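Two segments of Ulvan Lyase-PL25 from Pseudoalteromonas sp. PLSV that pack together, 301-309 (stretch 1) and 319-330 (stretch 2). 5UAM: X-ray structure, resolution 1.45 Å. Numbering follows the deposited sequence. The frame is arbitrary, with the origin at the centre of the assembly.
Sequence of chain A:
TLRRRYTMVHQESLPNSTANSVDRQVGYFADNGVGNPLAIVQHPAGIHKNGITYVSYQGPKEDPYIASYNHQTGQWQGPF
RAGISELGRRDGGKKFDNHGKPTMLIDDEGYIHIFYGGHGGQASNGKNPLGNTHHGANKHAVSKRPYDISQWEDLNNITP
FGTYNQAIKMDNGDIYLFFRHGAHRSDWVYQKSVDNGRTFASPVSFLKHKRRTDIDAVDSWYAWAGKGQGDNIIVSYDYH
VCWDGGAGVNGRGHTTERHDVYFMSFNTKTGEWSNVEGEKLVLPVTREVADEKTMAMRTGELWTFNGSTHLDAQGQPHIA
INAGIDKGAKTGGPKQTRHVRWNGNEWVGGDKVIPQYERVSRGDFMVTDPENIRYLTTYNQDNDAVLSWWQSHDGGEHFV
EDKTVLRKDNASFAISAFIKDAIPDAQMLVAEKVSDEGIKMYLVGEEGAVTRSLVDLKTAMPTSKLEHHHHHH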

# COMPACT_ATOMS: atom_id res chain seq x y z
N GLU A 301 12.26 -14.46 -15.29
CA GLU A 301 11.29 -13.93 -16.23
C GLU A 301 9.93 -13.68 -15.59
O GLU A 301 9.04 -13.15 -16.26
CB GLU A 301 11.14 -14.89 -17.41
CG GLU A 301 12.38 -14.95 -18.29
CD GLU A 301 12.26 -15.92 -19.43
OE1 GLU A 301 11.16 -16.50 -19.61
OE2 GLU A 301 13.26 -16.11 -20.16
N LEU A 302 9.74 -14.04 -14.32
CA LEU A 302 8.45 -13.79 -13.69
C LEU A 302 8.21 -12.29 -13.56
O LEU A 302 9.13 -11.52 -13.25
CB LEU A 302 8.40 -14.42 -12.30
CG LEU A 302 8.56 -15.94 -12.26
CD1 LEU A 302 8.52 -16.38 -10.82
CD2 LEU A 302 7.48 -16.63 -13.09
N TRP A 303 6.96 -11.89 -13.78
CA TRP A 303 6.54 -10.51 -13.61
C TRP A 303 6.05 -10.30 -12.18
O TRP A 303 5.34 -11.14 -11.61
CB TRP A 303 5.41 -10.18 -14.57
CG TRP A 303 5.82 -10.05 -16.01
CD1 TRP A 303 6.91 -10.62 -16.62
CD2 TRP A 303 5.15 -9.27 -17.02
NE1 TRP A 303 6.95 -10.24 -17.94
CE2 TRP A 303 5.88 -9.42 -18.21
CE3 TRP A 303 4.00 -8.47 -17.03
CZ2 TRP A 303 5.50 -8.80 -19.40
CZ3 TRP A 303 3.63 -7.87 -18.21
CH2 TRP A 303 4.38 -8.03 -19.38
N THR A 304 6.42 -9.15 -11.60
CA THR A 304 6.16 -8.88 -10.19
C THR A 304 5.09 -7.83 -9.97
O THR A 304 4.72 -7.05 -10.85
CB THR A 304 7.45 -8.44 -9.48
OG1 THR A 304 8.05 -7.39 -10.24
CG2 THR A 304 8.41 -9.62 -9.36
N PHE A 305 4.57 -7.84 -8.75
CA PHE A 305 3.71 -6.80 -8.23
C PHE A 305 4.10 -6.69 -6.77
O PHE A 305 4.08 -7.69 -6.04
CB PHE A 305 2.23 -7.18 -8.38
CG PHE A 305 1.26 -6.11 -7.92
CD1 PHE A 305 0.95 -5.05 -8.75
CD2 PHE A 305 0.66 -6.19 -6.68
CE1 PHE A 305 0.05 -4.08 -8.33
CE2 PHE A 305 -0.23 -5.23 -6.27
CZ PHE A 305 -0.53 -4.19 -7.10
N ASN A 306 4.54 -5.52 -6.36
CA ASN A 306 5.18 -5.38 -5.08
C ASN A 306 4.22 -5.66 -3.92
O ASN A 306 2.99 -5.54 -4.03
CB ASN A 306 5.79 -3.99 -4.95
CG ASN A 306 6.86 -3.92 -3.92
OD1 ASN A 306 7.57 -4.88 -3.68
ND2 ASN A 306 6.99 -2.75 -3.30
N GLY A 307 4.81 -6.05 -2.79
CA GLY A 307 4.10 -6.33 -1.57
C GLY A 307 4.54 -5.38 -0.48
O GLY A 307 4.30 -4.19 -0.61
N SER A 308 5.16 -5.89 0.58
CA SER A 308 5.49 -5.08 1.75
C SER A 308 6.72 -5.69 2.41
O SER A 308 7.20 -6.75 2.01
CB SER A 308 4.32 -5.08 2.74
OG SER A 308 4.04 -6.44 3.08
N THR A 309 7.23 -5.00 3.42
CA THR A 309 8.42 -5.46 4.13
C THR A 309 8.30 -5.13 5.61
O THR A 309 7.76 -4.10 5.99
CB THR A 309 9.70 -4.86 3.49
OG1 THR A 309 10.86 -5.31 4.19
CG2 THR A 309 9.69 -3.35 3.52
N ILE A 319 10.40 -9.82 3.25
CA ILE A 319 9.75 -9.16 2.12
C ILE A 319 8.67 -10.07 1.56
O ILE A 319 8.91 -11.27 1.33
CB ILE A 319 10.78 -8.85 1.02
CG1 ILE A 319 11.84 -7.86 1.54
CG2 ILE A 319 10.11 -8.29 -0.23
CD1 ILE A 319 12.98 -7.63 0.57
N ALA A 320 7.49 -9.50 1.31
CA ALA A 320 6.46 -10.14 0.50
C ALA A 320 6.55 -9.57 -0.90
O ALA A 320 6.52 -8.34 -1.08
CB ALA A 320 5.08 -9.86 1.08
N ILE A 321 6.66 -10.44 -1.89
CA ILE A 321 6.73 -10.04 -3.29
C ILE A 321 5.77 -10.92 -4.06
O ILE A 321 5.82 -12.15 -3.95
CB ILE A 321 8.17 -10.14 -3.84
CG1 ILE A 321 8.25 -9.71 -5.31
CG2 ILE A 321 8.75 -11.53 -3.63
CD1 ILE A 321 7.85 -8.25 -5.54
N ASN A 322 4.90 -10.31 -4.87
CA ASN A 322 4.04 -11.13 -5.72
C ASN A 322 4.70 -11.31 -7.07
O ASN A 322 5.29 -10.37 -7.60
CB ASN A 322 2.67 -10.49 -5.88
CG ASN A 322 2.00 -10.24 -4.56
OD1 ASN A 322 1.50 -11.17 -3.92
ND2 ASN A 322 2.02 -9.00 -4.11
N ALA A 323 4.59 -12.50 -7.63
CA ALA A 323 5.16 -12.74 -8.95
C ALA A 323 4.38 -13.83 -9.65
O ALA A 323 3.75 -14.67 -9.00
CB ALA A 323 6.64 -13.14 -8.84
N GLY A 324 4.43 -13.81 -10.98
CA GLY A 324 3.70 -14.79 -11.75
C GLY A 324 4.23 -14.88 -13.17
O GLY A 324 4.93 -13.99 -13.65
N ILE A 325 3.84 -15.96 -13.85
CA ILE A 325 4.31 -16.20 -15.20
C ILE A 325 3.66 -15.23 -16.17
O ILE A 325 2.45 -14.96 -16.09
CB ILE A 325 4.01 -17.66 -15.58
CG1 ILE A 325 4.83 -18.60 -14.68
CG2 ILE A 325 4.28 -17.94 -17.06
CD1 ILE A 325 4.32 -20.05 -14.67
N ASP A 326 4.47 -14.71 -17.10
CA ASP A 326 3.97 -13.89 -18.20
C ASP A 326 3.30 -14.78 -19.23
O ASP A 326 3.97 -15.57 -19.92
CB ASP A 326 5.15 -13.13 -18.83
CG ASP A 326 4.75 -12.34 -20.06
OD1 ASP A 326 3.53 -12.09 -20.24
OD2 ASP A 326 5.65 -11.98 -20.86
N LYS A 327 1.98 -14.66 -19.35
CA LYS A 327 1.21 -15.42 -20.31
C LYS A 327 0.85 -14.61 -21.55
O LYS A 327 0.03 -15.06 -22.36
CB LYS A 327 -0.04 -15.97 -19.63
CG LYS A 327 0.27 -16.91 -18.46
CD LYS A 327 -0.99 -17.26 -17.67
N GLY A 328 1.47 -13.44 -21.74
CA GLY A 328 1.30 -12.64 -22.94
C GLY A 328 0.30 -11.50 -22.82
O GLY A 328 0.19 -10.70 -23.76
N ALA A 329 -0.44 -11.42 -21.71
CA ALA A 329 -1.34 -10.30 -21.48
C ALA A 329 -0.55 -9.03 -21.20
O ALA A 329 0.63 -9.07 -20.83
CB ALA A 329 -2.26 -10.61 -20.31
N LYS A 330 -1.22 -7.88 -21.39
CA LYS A 330 -0.59 -6.61 -21.06
C LYS A 330 -0.18 -6.56 -19.59
O LYS A 330 0.77 -5.85 -19.24
CB LYS A 330 -1.55 -5.46 -21.37
O HOH W 1 7.24 -15.25 -17.08
O HOH W 2 7.97 -5.88 -1.22

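The two stretches form neighbouring antiparallel strands, 303-309 and 319-324, whose N-to-C directions lie 155° apart, and the backbone supplies most of the bonding. W303 and G324 pair reciprocally, W303 N donating to G324 O and G324 N to W303 O, both at 2.9 Å. Two residues along, F305 N reaches N322 O at 2.9 Å and N322 N returns to F305 O at 3.0 Å. The side chain of N322 strengthens this pair: its ND2 also donates to F305 O, at 3.1 Å, so one carbonyl accepts both a backbone and a side-chain proton from the same residue.

Beyond F305 the pairing slackens. A320 N still donates to S308 O at 2.9 Å, but the return bond, from S308 N to A320 O, is weak at 3.3 Å. G307 lies close here, its CA 3.2 Å from A320 O; a CB at this position would fall 2.3 Å from that same oxygen, so the approach depends on glycine. The oxygen of water 2 lies 2.7 Å from N306 OD1 and 2.9 Å from A320 O. At the other end, water 1 donates to E301 O and accepts from D326 N, at 2.9 and 2.8 Å.

Side chains alternate between the two faces of the sheet from W303 to N306 and from I319 to A323; the order is interrupted at G307. T304 and A323 share one face, with T304 CG2 4.0 Å from A323 CB, and I321 CD1 reaches 4.0 Å from T304 CB. On the face carrying W303, F305 and N322, N322 ND2 lies at the edge of the F305 ring. Past the strand, D326 CB sits over the W303 indole, 3.8 Å from the centroid of its five-membered ring, in a CH-pi contact, while K330 O approaches the ring edge, 3.6 Å from W303 CZ3. L302 CD2 packs against I325 CG1 at 3.7 Å.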